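Mosquitocidal toxin (Bacillus sphaericus, PDB 2CB4) is an insecticidal toxin whose catalytic domain, the part in this chain, belongs to the ADP-ribosyltransferases and probably transfers ADP-ribose from NAD to target proteins. Local coordinates at residues A27-W31 with I95-Q101; Y114-N118 with N254-F260; T142-N147 with L277-Q281. The protein carries 1 engineered substitution. All blocks are in the same frame, centred on the assembly; numbering follows the deposited sequence.

From the N terminus, interaction 1 forms first: residues 95-101, beyond helix 86-92, return to residues 27-31 and close a loop of 63 intervening residues that holds helices 36-44 and 86-92 and strand 78-82. Interaction 2 then opens at the end of helix 111-117, and interaction 3 opens at strand 142-143 before residues 254-260 close interaction 2; residues 277-281 close interaction 3 last, so these two cross. Arg97 NH1 probably bonds to Asn118 O (2.8 Å), coupling interactions 1 and 2, while Asp258 OD1 and Ser145 OG (2.8 Å) couple interactions 2 and 3. Interactions 1 and 3 have centres about 30 Å apart, on opposite sides of the chain's centre.

Interaction 1. Residues A27-W31 with I95-Q101; sequences ASLTW and IPRVTNQ
Leu29 drives its branched end into the bend of residues 95-101, and the tightly packed part of the contact is this buried side chain between Pro96, Val98 O and Thr99. Its two methyls divide the work: CD1 meets Pro96 CG at 3.9 Å and lies 3.5 Å from Val98 O, while CD2 rests on the backbone of Thr99, 4.0 Å from its CA. Leu29 and Pro96 reach toward each other, CD1 meeting the ring at CG, whereas the Leu29 and Thr99 side chains cross nearly at right angles. Leu29 is the centre of an inverse gamma turn, closed by a weak bond from Thr30 N to Ser28 O (2.9 Å). Beside it, Ser28 OG lies 3.4 Å from Ile95 CG1, a van der Waals approach.

Leu29 CB and Gln101 CB lie over opposite faces of the Trp31 indole, each displaced toward the rim; Gln101 CB makes a CH-pi contact 4.0 Å from the six-membered ring centroid and 19° off the normal. With chi1 at 44°, CG sits between the backbone N and the carbonyl carbon, bringing the ring's CZ2 edge to 3.5 Å from Thr99 O, near the ring plane. Trp31 also packs against Glu107 of the second subunit. Toward solvent the contact becomes looser: Thr99, Asn100 and Gln101 are exposed, and the last two are poorly ordered, so the whole Gln101 side chain is less certain, its CH-pi contact as well as the 3.2 Å approach of Gln101 NE2 to Trp31 CE3.

Both segments are irregular loops, one leading to helix 36-44 and the other lying between helices 86-92 and 111-117. Backbone bonds join Ser28 and Leu29 to Gly185, just after strand 180-184, and Val98 to Ser121, just before strand 123-131.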
ATOM      1  N   ALA A  27     -21.756  28.957   4.384  1.00 28.01           N
ATOM      2  CA  ALA A  27     -20.675  28.010   4.164  1.00 27.74           C
ATOM      3  C   ALA A  27     -20.816  26.591   4.659  1.00 33.26           C
ATOM      4  O   ALA A  27     -21.121  26.322   5.841  1.00 34.16           O
ATOM      5  CB  ALA A  27     -19.319  28.580   4.580  1.00 27.75           C
ATOM      6  N   SER A  28     -20.512  25.699   3.733  1.00 28.11           N
ATOM      7  CA  SER A  28     -20.460  24.268   3.955  1.00 27.86           C
ATOM      8  C   SER A  28     -19.050  24.000   4.552  1.00 34.40           C
ATOM      9  O   SER A  28     -18.913  23.230   5.491  1.00 34.91           O
ATOM     10  CB  SER A  28     -20.599  23.536   2.621  1.00 29.52           C
ATOM     11  OG  SER A  28     -20.865  22.207   2.914  1.00 45.49           O
ATOM     12  N   LEU A  29     -18.016  24.672   4.017  1.00 31.18           N
ATOM     13  CA  LEU A  29     -16.641  24.582   4.553  1.00 30.75           C
ATOM     14  C   LEU A  29     -16.661  25.569   5.729  1.00 36.89           C
ATOM     15  O   LEU A  29     -16.271  26.725   5.593  1.00 37.10           O
ATOM     16  CB  LEU A  29     -15.628  25.059   3.492  1.00 29.69           C
ATOM     17  CG  LEU A  29     -15.649  24.321   2.141  1.00 31.32           C
ATOM     18  CD1 LEU A  29     -14.466  24.744   1.258  1.00 29.46           C
ATOM     19  CD2 LEU A  29     -15.649  22.801   2.386  1.00 26.76           C
ATOM     20  N   THR A  30     -17.211  25.120   6.850  1.00 34.78           N
ATOM     21  CA  THR A  30     -17.416  25.952   8.042  1.00 35.17           C
ATOM     22  C   THR A  30     -16.181  26.634   8.630  1.00 41.80           C
ATOM     23  O   THR A  30     -16.286  27.674   9.268  1.00 42.94           O
ATOM     24  CB  THR A  30     -18.157  25.173   9.139  1.00 36.71           C
ATOM     25  OG1 THR A  30     -17.405  23.996   9.457  1.00 41.25           O
ATOM     26  CG2 THR A  30     -19.557  24.771   8.659  1.00 28.79           C
ATOM     27  N   TRP A  31     -15.020  26.048   8.407  1.00 38.82           N
ATOM     28  CA  TRP A  31     -13.791  26.632   8.904  1.00 38.93           C
ATOM     29  C   TRP A  31     -13.483  27.981   8.254  1.00 44.02           C
ATOM     30  O   TRP A  31     -12.697  28.757   8.788  1.00 45.18           O
ATOM     31  CB  TRP A  31     -12.622  25.662   8.738  1.00 37.46           C
ATOM     32  CG  TRP A  31     -12.583  24.971   7.412  1.00 38.67           C
ATOM     33  CD1 TRP A  31     -13.130  23.745   7.096  1.00 41.35           C
ATOM     34  CD2 TRP A  31     -11.937  25.442   6.218  1.00 38.57           C
ATOM     35  NE1 TRP A  31     -12.859  23.445   5.781  1.00 40.74           N
ATOM     36  CE2 TRP A  31     -12.144  24.469   5.216  1.00 41.88           C
ATOM     37  CE3 TRP A  31     -11.224  26.607   5.897  1.00 40.20           C
ATOM     38  CZ2 TRP A  31     -11.649  24.604   3.935  1.00 41.42           C
ATOM     39  CZ3 TRP A  31     -10.745  26.752   4.605  1.00 41.82           C
ATOM     40  CH2 TRP A  31     -10.965  25.759   3.639  1.00 42.45           C
ATOM     41  N   ILE A  95     -21.409  21.425  -1.541  1.00 25.12           N
ATOM     42  CA  ILE A  95     -20.015  21.449  -1.107  1.00 24.87           C
ATOM     43  C   ILE A  95     -19.196  21.792  -2.351  1.00 30.00           C
ATOM     44  O   ILE A  95     -19.490  21.308  -3.444  1.00 30.32           O
ATOM     45  CB  ILE A  95     -19.609  20.060  -0.521  1.00 27.19           C
ATOM     46  CG1 ILE A  95     -20.512  19.717   0.689  1.00 27.26           C
ATOM     47  CG2 ILE A  95     -18.117  20.025  -0.126  1.00 24.75           C
ATOM     48  CD1 ILE A  95     -20.287  18.266   1.213  1.00 23.53           C
ATOM     49  N   PRO A  96     -18.215  22.682  -2.206  1.00 27.00           N
ATOM     50  CA  PRO A  96     -17.419  23.107  -3.365  1.00 25.99           C
ATOM     51  C   PRO A  96     -16.499  22.008  -3.910  1.00 31.13           C
ATOM     52  O   PRO A  96     -16.200  21.034  -3.219  1.00 30.26           O
ATOM     53  CB  PRO A  96     -16.570  24.274  -2.806  1.00 26.49           C
ATOM     54  CG  PRO A  96     -17.144  24.612  -1.514  1.00 30.39           C
ATOM     55  CD  PRO A  96     -17.845  23.418  -0.983  1.00 26.32           C
ATOM     56  N   ARG A  97     -16.030  22.185  -5.146  1.00 28.50           N
ATOM     57  CA  ARG A  97     -15.110  21.222  -5.740  1.00 28.28           C
ATOM     58  C   ARG A  97     -13.794  21.105  -4.973  1.00 34.62           C
ATOM     59  O   ARG A  97     -13.216  20.030  -4.934  1.00 35.46           O
ATOM     60  CB  ARG A  97     -14.886  21.507  -7.213  1.00 24.87           C
ATOM     61  CG  ARG A  97     -16.151  21.263  -8.001  1.00 27.77           C
ATOM     62  CD  ARG A  97     -16.046  21.848  -9.389  1.00 25.14           C
ATOM     63  NE  ARG A  97     -15.108  21.091 -10.192  1.00 29.56           N
ATOM     64  CZ  ARG A  97     -14.508  21.562 -11.279  1.00 45.48           C
ATOM     65  NH1 ARG A  97     -14.745  22.799 -11.725  1.00 29.08           N
ATOM     66  NH2 ARG A  97     -13.679  20.789 -11.936  1.00 31.18           N
ATOM     67  N   VAL A  98     -13.338  22.194  -4.345  1.00 31.83           N
ATOM     68  CA  VAL A  98     -12.126  22.178  -3.515  1.00 31.31           C
ATOM     69  C   VAL A  98     -12.603  22.290  -2.049  1.00 37.09           C
ATOM     70  O   VAL A  98     -13.346  23.198  -1.690  1.00 35.53           O
ATOM     71  CB  VAL A  98     -11.166  23.334  -3.872  1.00 34.74           C
ATOM     72  CG1 VAL A  98     -10.020  23.422  -2.866  1.00 33.87           C
ATOM     73  CG2 VAL A  98     -10.632  23.165  -5.282  1.00 33.95           C
ATOM     74  N   THR A  99     -12.212  21.327  -1.220  1.00 37.52           N
ATOM     75  CA  THR A  99     -12.644  21.276   0.177  1.00 38.27           C
ATOM     76  C   THR A  99     -11.518  21.360   1.231  1.00 45.61           C
ATOM     77  O   THR A  99     -11.779  21.426   2.432  1.00 46.11           O
ATOM     78  CB  THR A  99     -13.480  19.973   0.439  1.00 38.80           C
ATOM     79  OG1 THR A  99     -12.660  18.823   0.193  1.00 39.43           O
ATOM     80  CG2 THR A  99     -14.715  19.909  -0.492  1.00 30.71           C
ATOM     81  N   ASN A 100     -10.273  21.349   0.797  1.00 45.78           N
ATOM     82  CA  ASN A 100      -9.155  21.391   1.745  1.00 47.96           C
ATOM     83  C   ASN A 100      -8.646  22.802   2.032  1.00 56.14           C
ATOM     84  O   ASN A 100      -8.699  23.674   1.163  1.00 55.42           O
ATOM     85  CB  ASN A 100      -8.001  20.508   1.249  1.00 50.42           C
ATOM     86  CG  ASN A 100      -7.327  21.076   0.003  1.00 89.03           C
ATOM     87  OD1 ASN A 100      -7.931  21.132  -1.070  1.00 90.80           O
ATOM     88  ND2 ASN A 100      -6.089  21.544   0.157  1.00 81.64           N
ATOM     89  N   GLN A 101      -8.144  23.030   3.245  1.00 57.23           N
ATOM     90  CA  GLN A 101      -7.613  24.352   3.569  1.00 59.44           C
ATOM     91  C   GLN A 101      -6.284  24.671   2.859  1.00 69.47           C
ATOM     92  O   GLN A 101      -5.352  23.865   2.828  1.00 68.01           O
ATOM     93  CB  GLN A 101      -7.518  24.620   5.071  1.00 60.62           C
ATOM     94  CG  GLN A 101      -7.285  26.115   5.394  1.00 73.60           C
ATOM     95  CD  GLN A 101      -7.287  26.425   6.886  1.00 94.02           C
ATOM     96  OE1 GLN A 101      -6.247  26.383   7.532  1.00 93.33           O
ATOM     97  NE2 GLN A 101      -8.448  26.793   7.417  1.00 82.68           N
TER

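Interaction 2. Residues Y114-N118 with N254-F260; sequences YLRTN and NQDFDMF
Phe260 lies along Asn118, at the point where helix 111-117 ends. Starting at its root, Phe260 CB is 3.8 Å from Asn118 CG, the carboxamide carbon. One bond out, Phe260 CG already lies over Asn118 CB; at the next, Phe260 CD1 is 3.6 Å from Asn118 CB, and that CB stands 3.7 Å from the ring centroid, 18° off the normal, a CH-pi contact over the face. The two side chains run past each other in opposite directions, and the amide and ring planes differ by only 2°. With CG anti to the backbone N (chi1 -179°), the ring extends outward to the helix end. There its rim meets carbonyls in the ring plane: CE1 is 3.3 Å from Leu115 O, and CZ, the tip, is 3.2 Å from Arg116 O, a placement consistent with a weak attraction between the C-H edge and the carbonyl oxygens of the last helical turn.

Asn118 itself is the first residue to leave helical geometry, with positive phi, although its N still bonds to Tyr114 O (2.8 Å). In the opposing segment a type I turn runs from Asn254 to Phe257, and within it Asn254 OD1 accepts from Asp256 N (2.9 Å) in an Asx turn, the donor lying well above the carbonyl plane. The 3-10 segment 257-259 follows, leading to Phe260. Asp256 sends OD1 to a salt bridge with Arg80 of strand 78-82, while Tyr114 OH bonds to Ser125 OG. Phe260 also packs against Glu190 of the third subunit.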
ATOM      1  N   TYR A 114     -12.216  31.444 -11.680  1.00 35.66           N
ATOM      2  CA  TYR A 114     -13.305  30.522 -11.416  1.00 34.10           C
ATOM      3  C   TYR A 114     -14.502  30.832 -12.337  1.00 33.20           C
ATOM      4  O   TYR A 114     -15.005  29.987 -13.050  1.00 31.03           O
ATOM      5  CB  TYR A 114     -13.635  30.473  -9.914  1.00 35.41           C
ATOM      6  CG  TYR A 114     -14.980  29.980  -9.694  1.00 36.43           C
ATOM      7  CD1 TYR A 114     -15.237  28.612  -9.788  1.00 37.74           C
ATOM      8  CD2 TYR A 114     -16.067  30.868  -9.518  1.00 36.13           C
ATOM      9  CE1 TYR A 114     -16.536  28.134  -9.706  1.00 35.99           C
ATOM     10  CE2 TYR A 114     -17.343  30.400  -9.427  1.00 36.52           C
ATOM     11  CZ  TYR A 114     -17.565  29.012  -9.542  1.00 41.92           C
ATOM     12  OH  TYR A 114     -18.825  28.520  -9.378  1.00 40.70           O
ATOM     13  N   LEU A 115     -14.897  32.080 -12.376  1.00 30.39           N
ATOM     14  CA  LEU A 115     -16.009  32.542 -13.229  1.00 29.25           C
ATOM     15  C   LEU A 115     -15.736  32.466 -14.728  1.00 33.51           C
ATOM     16  O   LEU A 115     -16.613  32.225 -15.554  1.00 33.81           O
ATOM     17  CB  LEU A 115     -16.309  34.012 -12.891  1.00 28.57           C
ATOM     18  CG  LEU A 115     -16.701  34.365 -11.453  1.00 29.88           C
ATOM     19  CD1 LEU A 115     -16.602  35.894 -11.348  1.00 28.53           C
ATOM     20  CD2 LEU A 115     -18.173  33.810 -11.157  1.00 24.69           C
ATOM     21  N   ARG A 116     -14.531  32.805 -15.114  1.00 30.98           N
ATOM     22  CA  ARG A 116     -14.192  32.785 -16.512  1.00 30.94           C
ATOM     23  C   ARG A 116     -13.901  31.420 -17.112  1.00 32.16           C
ATOM     24  O   ARG A 116     -14.129  31.201 -18.305  1.00 30.99           O
ATOM     25  CB  ARG A 116     -12.953  33.671 -16.748  1.00 34.64           C
ATOM     26  CG  ARG A 116     -12.626  33.855 -18.261  1.00 49.42           C
ATOM     27  CD  ARG A 116     -11.513  34.867 -18.496  1.00 70.28           C
ATOM     28  NE  ARG A 116     -11.861  36.215 -18.045  1.00 84.89           N
ATOM     29  CZ  ARG A 116     -12.731  37.012 -18.662  1.00 93.70           C
ATOM     30  NH1 ARG A 116     -13.362  36.596 -19.768  1.00 62.35           N
ATOM     31  NH2 ARG A 116     -12.977  38.227 -18.175  1.00 84.72           N
ATOM     32  N   THR A 117     -13.329  30.531 -16.312  1.00 28.43           N
ATOM     33  CA  THR A 117     -12.890  29.237 -16.804  1.00 28.60           C
ATOM     34  C   THR A 117     -13.535  28.014 -16.172  1.00 34.79           C
ATOM     35  O   THR A 117     -13.423  26.903 -16.724  1.00 34.79           O
ATOM     36  CB  THR A 117     -11.355  29.078 -16.583  1.00 32.89           C
ATOM     37  OG1 THR A 117     -11.112  28.760 -15.213  1.00 30.90           O
ATOM     38  CG2 THR A 117     -10.589  30.346 -16.935  1.00 31.21           C
ATOM     39  N   ASN A 118     -14.152  28.197 -14.999  1.00 30.19           N
ATOM     40  CA  ASN A 118     -14.759  27.093 -14.261  1.00 29.41           C
ATOM     41  C   ASN A 118     -13.751  26.157 -13.618  1.00 35.04           C
ATOM     42  O   ASN A 118     -14.047  24.996 -13.375  1.00 35.95           O
ATOM     43  CB  ASN A 118     -15.742  26.282 -15.104  1.00 26.54           C
ATOM     44  CG  ASN A 118     -16.863  25.643 -14.252  1.00 43.88           C
ATOM     45  OD1 ASN A 118     -17.227  26.153 -13.172  1.00 35.86           O
ATOM     46  ND2 ASN A 118     -17.399  24.548 -14.745  1.00 30.32           N
ATOM     47  N   ASN A 254     -17.726  16.760 -13.239  1.00 44.01           N
ATOM     48  CA  ASN A 254     -17.711  18.158 -12.834  1.00 39.73           C
ATOM     49  C   ASN A 254     -19.145  18.547 -12.455  1.00 34.60           C
ATOM     50  O   ASN A 254     -19.987  18.751 -13.314  1.00 31.55           O
ATOM     51  CB  ASN A 254     -17.158  19.040 -13.957  1.00 34.14           C
ATOM     52  CG  ASN A 254     -17.061  20.496 -13.566  1.00 43.12           C
ATOM     53  OD1 ASN A 254     -17.499  20.912 -12.492  1.00 39.81           O
ATOM     54  ND2 ASN A 254     -16.552  21.295 -14.470  1.00 32.42           N
ATOM     55  N   GLN A 255     -19.396  18.617 -11.155  1.00 28.82           N
ATOM     56  CA  GLN A 255     -20.708  18.980 -10.608  1.00 27.27           C
ATOM     57  C   GLN A 255     -21.149  20.394 -10.997  1.00 31.13           C
ATOM     58  O   GLN A 255     -22.345  20.722 -10.922  1.00 31.48           O
ATOM     59  CB  GLN A 255     -20.696  18.839  -9.092  1.00 27.71           C
ATOM     60  CG  GLN A 255     -19.729  19.778  -8.430  1.00 36.19           C
ATOM     61  CD  GLN A 255     -19.196  19.246  -7.151  1.00 47.33           C
ATOM     62  OE1 GLN A 255     -18.757  18.118  -7.090  1.00 50.70           O
ATOM     63  NE2 GLN A 255     -19.232  20.059  -6.107  1.00 35.65           N
ATOM     64  N   ASP A 256     -20.201  21.229 -11.439  1.00 26.43           N
ATOM     65  CA  ASP A 256     -20.521  22.617 -11.844  1.00 25.66           C
ATOM     66  C   ASP A 256     -20.614  22.815 -13.355  1.00 30.08           C
ATOM     67  O   ASP A 256     -20.699  23.938 -13.821  1.00 30.08           O
ATOM     68  CB  ASP A 256     -19.464  23.622 -11.334  1.00 26.80           C
ATOM     69  CG  ASP A 256     -19.368  23.674  -9.822  1.00 34.00           C
ATOM     70  OD1 ASP A 256     -20.343  23.273  -9.141  1.00 33.65           O
ATOM     71  OD2 ASP A 256     -18.313  24.127  -9.320  1.00 37.63           O
ATOM     72  N   PHE A 257     -20.575  21.744 -14.135  1.00 26.17           N
ATOM     73  CA  PHE A 257     -20.612  21.909 -15.578  1.00 24.45           C
ATOM     74  C   PHE A 257     -21.830  22.701 -16.041  1.00 29.75           C
ATOM     75  O   PHE A 257     -21.741  23.572 -16.904  1.00 30.85           O
ATOM     76  CB  PHE A 257     -20.530  20.540 -16.288  1.00 24.71           C
ATOM     77  CG  PHE A 257     -20.198  20.640 -17.762  1.00 24.14           C
ATOM     78  CD1 PHE A 257     -18.886  20.917 -18.182  1.00 24.04           C
ATOM     79  CD2 PHE A 257     -21.206  20.509 -18.729  1.00 23.72           C
ATOM     80  CE1 PHE A 257     -18.576  21.037 -19.539  1.00 23.33           C
ATOM     81  CE2 PHE A 257     -20.902  20.610 -20.096  1.00 25.50           C
ATOM     82  CZ  PHE A 257     -19.591  20.868 -20.503  1.00 23.03           C
ATOM     83  N   ASP A 258     -22.980  22.382 -15.468  1.00 25.19           N
ATOM     84  CA  ASP A 258     -24.228  23.039 -15.827  1.00 24.47           C
ATOM     85  C   ASP A 258     -24.498  24.402 -15.182  1.00 28.34           C
ATOM     86  O   ASP A 258     -25.586  24.927 -15.295  1.00 28.79           O
ATOM     87  CB  ASP A 258     -25.396  22.086 -15.591  1.00 26.35           C
ATOM     88  CG  ASP A 258     -25.452  20.991 -16.649  1.00 31.29           C
ATOM     89  OD1 ASP A 258     -25.295  21.323 -17.860  1.00 29.70           O
ATOM     90  OD2 ASP A 258     -25.536  19.811 -16.252  1.00 33.39           O
HETATM   91  N   MSE A 259     -23.491  24.960 -14.516  1.00 23.68           N
HETATM   92  CA  MSE A 259     -23.596  26.267 -13.885  1.00 21.20           C
HETATM   93  C   MSE A 259     -22.487  27.231 -14.380  1.00 29.71           C
HETATM   94  O   MSE A 259     -22.306  28.291 -13.816  1.00 32.37           O
HETATM   95  CB  MSE A 259     -23.624  26.215 -12.339  1.00 19.41           C
HETATM   96  CG  MSE A 259     -24.987  25.855 -11.744  1.00 17.35           C
HETATM   97 SE   MSE A 259     -26.471  26.955 -12.158  1.00 13.89          SE
HETATM   98  CE  MSE A 259     -25.864  28.270 -10.995  1.00 12.60           C
ATOM     99  N   PHE A 260     -21.745  26.834 -15.412  1.00 25.85           N
ATOM    100  CA  PHE A 260     -20.672  27.644 -15.988  1.00 24.54           C
ATOM    101  C   PHE A 260     -21.378  28.497 -17.044  1.00 29.95           C
ATOM    102  O   PHE A 260     -22.159  27.981 -17.847  1.00 28.13           O
ATOM    103  CB  PHE A 260     -19.620  26.733 -16.642  1.00 26.03           C
ATOM    104  CG  PHE A 260     -18.462  27.486 -17.252  1.00 26.39           C
ATOM    105  CD1 PHE A 260     -17.948  28.627 -16.614  1.00 28.88           C
ATOM    106  CD2 PHE A 260     -17.900  27.070 -18.453  1.00 26.89           C
ATOM    107  CE1 PHE A 260     -16.892  29.340 -17.173  1.00 29.46           C
ATOM    108  CE2 PHE A 260     -16.834  27.767 -19.033  1.00 29.89           C
ATOM    109  CZ  PHE A 260     -16.327  28.907 -18.395  1.00 28.79           C
TER

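Interaction 3. Residues T142-N147 with L277-Q281; sequences TPHSAN and LNVIQ
Asn147 and Gln281 stack their carboxamides nearly flat on one another, with planes 10° apart and Asn147 CG 3.6 Å from Gln281 NE2. The glutamine chain bends at chi2 (-87°), which turns its end back over the asparagine, and its NE2 is also bonded to Asn200 O. Gln281 is the last modelled residue, is exposed and touches a crystal neighbour. Leu277 and Val279 both run obliquely across Asn147, so the asparagine meets three side chains of the tail.

Further in, the contact is apolar. Leu277 places both methyls around Ala146, with CD1 and CD2 each 3.7 Å from Ala146 CB. Ala146 is presented by a type I turn from Pro143, closed by Ala146 N to Pro143 O (3.1 Å). The turn begins on the last residue of strand 142-143, which pairs antiparallel with strand 264-265 in a small two-stranded sheet, and the tail 277-281 packs on the same unit. Thr142, Pro143 and Leu277 all touch Trp81 of strand 78-82, which places the apolar side against the main sheet.

Thr142 and Val279 meet tip to tip through their CG2 methyls (3.8 Å), whereas Leu277 slants across the same threonine, its CD1 4.1 Å from Thr142 CG2. The hydroxyl of Thr142 is used differently: OG1 donates to Pro140 O and accepts from a water at 2.6 Å. The same water donates to Leu277 O at 2.5 Å, bridging the strand and the tail through solvent; both distances are short, and their exact lengths are uncertain at this resolution.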
ATOM      1  N   THR A 142     -30.760  29.130 -17.847  1.00 27.33           N
ATOM      2  CA  THR A 142     -30.936  27.686 -17.911  1.00 25.75           C
ATOM      3  C   THR A 142     -29.761  27.047 -18.662  1.00 30.47           C
ATOM      4  O   THR A 142     -29.275  27.609 -19.646  1.00 30.86           O
ATOM      5  CB  THR A 142     -32.248  27.402 -18.667  1.00 28.37           C
ATOM      6  OG1 THR A 142     -33.331  28.036 -17.985  1.00 28.53           O
ATOM      7  CG2 THR A 142     -32.538  25.905 -18.809  1.00 22.24           C
ATOM      8  N   PRO A 143     -29.305  25.869 -18.208  1.00 25.66           N
ATOM      9  CA  PRO A 143     -28.193  25.191 -18.884  1.00 23.78           C
ATOM     10  C   PRO A 143     -28.601  24.722 -20.282  1.00 27.27           C
ATOM     11  O   PRO A 143     -29.748  24.361 -20.520  1.00 26.91           O
ATOM     12  CB  PRO A 143     -27.899  23.978 -17.974  1.00 24.59           C
ATOM     13  CG  PRO A 143     -28.569  24.225 -16.706  1.00 28.57           C
ATOM     14  CD  PRO A 143     -29.668  25.215 -16.932  1.00 24.78           C
ATOM     15  N   HIS A 144     -27.654  24.694 -21.211  1.00 24.08           N
ATOM     16  CA  HIS A 144     -27.959  24.227 -22.569  1.00 23.06           C
ATOM     17  C   HIS A 144     -28.440  22.777 -22.582  1.00 28.21           C
ATOM     18  O   HIS A 144     -29.201  22.383 -23.446  1.00 27.92           O
ATOM     19  CB  HIS A 144     -26.699  24.335 -23.465  1.00 23.41           C
ATOM     20  CG  HIS A 144     -26.346  25.736 -23.824  1.00 26.78           C
ATOM     21  ND1 HIS A 144     -25.040  26.188 -23.890  1.00 28.31           N
ATOM     22  CD2 HIS A 144     -27.131  26.798 -24.137  1.00 26.85           C
ATOM     23  CE1 HIS A 144     -25.042  27.459 -24.246  1.00 26.67           C
ATOM     24  NE2 HIS A 144     -26.296  27.848 -24.413  1.00 26.75           N
ATOM     25  N   SER A 145     -27.964  21.972 -21.639  1.00 25.73           N
ATOM     26  CA  SER A 145     -28.324  20.549 -21.598  1.00 25.12           C
ATOM     27  C   SER A 145     -29.581  20.239 -20.777  1.00 29.38           C
ATOM     28  O   SER A 145     -29.902  19.069 -20.567  1.00 28.84           O
ATOM     29  CB  SER A 145     -27.180  19.797 -20.932  1.00 27.10           C
ATOM     30  OG  SER A 145     -27.184  20.104 -19.542  1.00 30.69           O
ATOM     31  N   ALA A 146     -30.274  21.271 -20.299  1.00 24.78           N
ATOM     32  CA  ALA A 146     -31.435  21.102 -19.437  1.00 24.20           C
ATOM     33  C   ALA A 146     -32.558  20.168 -19.907  1.00 29.35           C
ATOM     34  O   ALA A 146     -33.266  19.564 -19.080  1.00 29.13           O
ATOM     35  CB  ALA A 146     -31.988  22.485 -18.982  1.00 24.33           C
ATOM     36  N   ASN A 147     -32.742  20.067 -21.217  1.00 25.52           N
ATOM     37  CA  ASN A 147     -33.808  19.227 -21.788  1.00 25.40           C
ATOM     38  C   ASN A 147     -33.371  17.763 -21.922  1.00 28.20           C
ATOM     39  O   ASN A 147     -34.139  16.919 -22.343  1.00 27.02           O
ATOM     40  CB  ASN A 147     -34.180  19.752 -23.195  1.00 24.17           C
ATOM     41  CG  ASN A 147     -35.249  20.856 -23.163  1.00 48.88           C
ATOM     42  OD1 ASN A 147     -35.483  21.513 -24.174  1.00 46.95           O
ATOM     43  ND2 ASN A 147     -35.929  21.026 -22.033  1.00 35.90           N
ATOM     44  N   LEU A 277     -39.262  23.538 -18.793  1.00 43.60           N
ATOM     45  CA  LEU A 277     -38.297  24.508 -18.275  1.00 42.82           C
ATOM     46  C   LEU A 277     -38.121  25.659 -19.308  1.00 49.89           C
ATOM     47  O   LEU A 277     -37.128  26.426 -19.270  1.00 47.97           O
ATOM     48  CB  LEU A 277     -36.954  23.869 -17.857  1.00 41.38           C
ATOM     49  CG  LEU A 277     -36.310  22.745 -18.667  1.00 42.01           C
ATOM     50  CD1 LEU A 277     -35.546  23.317 -19.817  1.00 40.51           C
ATOM     51  CD2 LEU A 277     -35.385  21.995 -17.716  1.00 41.07           C
ATOM     52  N   ASN A 278     -39.111  25.760 -20.212  1.00 48.99           N
ATOM     53  CA  ASN A 278     -39.195  26.818 -21.246  1.00 48.79           C
ATOM     54  C   ASN A 278     -38.070  26.864 -22.275  1.00 53.06           C
ATOM     55  O   ASN A 278     -37.671  27.952 -22.714  1.00 51.72           O
ATOM     56  CB  ASN A 278     -39.335  28.211 -20.599  1.00 46.42           C
ATOM     57  CG  ASN A 278     -40.739  28.495 -20.095  1.00 55.53           C
ATOM     58  OD1 ASN A 278     -40.962  29.513 -19.454  1.00 53.71           O
ATOM     59  ND2 ASN A 278     -41.689  27.615 -20.398  1.00 39.87           N
ATOM     60  N   VAL A 279     -37.540  25.693 -22.634  1.00 50.64           N
ATOM     61  CA  VAL A 279     -36.489  25.587 -23.640  1.00 49.88           C
ATOM     62  C   VAL A 279     -37.081  24.706 -24.735  1.00 55.24           C
ATOM     63  O   VAL A 279     -37.666  23.649 -24.452  1.00 54.06           O
ATOM     64  CB  VAL A 279     -35.159  24.997 -23.079  1.00 52.92           C
ATOM     65  CG1 VAL A 279     -34.181  24.698 -24.221  1.00 52.19           C
ATOM     66  CG2 VAL A 279     -34.519  25.952 -22.077  1.00 52.35           C
ATOM     67  N   ILE A 280     -36.990  25.189 -25.976  1.00 54.58           N
ATOM     68  CA  ILE A 280     -37.525  24.491 -27.146  1.00 55.25           C
ATOM     69  C   ILE A 280     -36.832  23.138 -27.418  1.00 60.03           C
ATOM     70  O   ILE A 280     -35.590  23.040 -27.420  1.00 58.93           O
ATOM     71  CB  ILE A 280     -37.432  25.407 -28.421  1.00 58.64           C
ATOM     72  CG1 ILE A 280     -38.372  26.618 -28.286  1.00 59.44           C
ATOM     73  CG2 ILE A 280     -37.745  24.616 -29.699  1.00 57.79           C
ATOM     74  CD1 ILE A 280     -38.051  27.760 -29.254  1.00 64.02           C
ATOM     75  N   GLN A 281     -37.650  22.106 -27.664  1.00 57.63           N
ATOM     76  CA  GLN A 281     -37.156  20.755 -27.972  1.00 57.90           C
ATOM     77  C   GLN A 281     -36.801  20.628 -29.466  1.00 64.21           C
ATOM     78  O   GLN A 281     -35.611  20.603 -29.837  1.00 64.93           O
ATOM     79  CB  GLN A 281     -38.189  19.683 -27.590  1.00 58.17           C
ATOM     80  CG  GLN A 281     -38.517  19.628 -26.107  1.00 51.13           C
ATOM     81  CD  GLN A 281     -37.577  18.738 -25.290  1.00 56.82           C
ATOM     82  OE1 GLN A 281     -36.618  18.142 -25.803  1.00 52.66           O
ATOM     83  NE2 GLN A 281     -37.919  18.586 -24.010  1.00 36.91           N
TER
HETATM   84  O   HOH W   1     -35.676  27.123 -17.298  1.00 27.62           O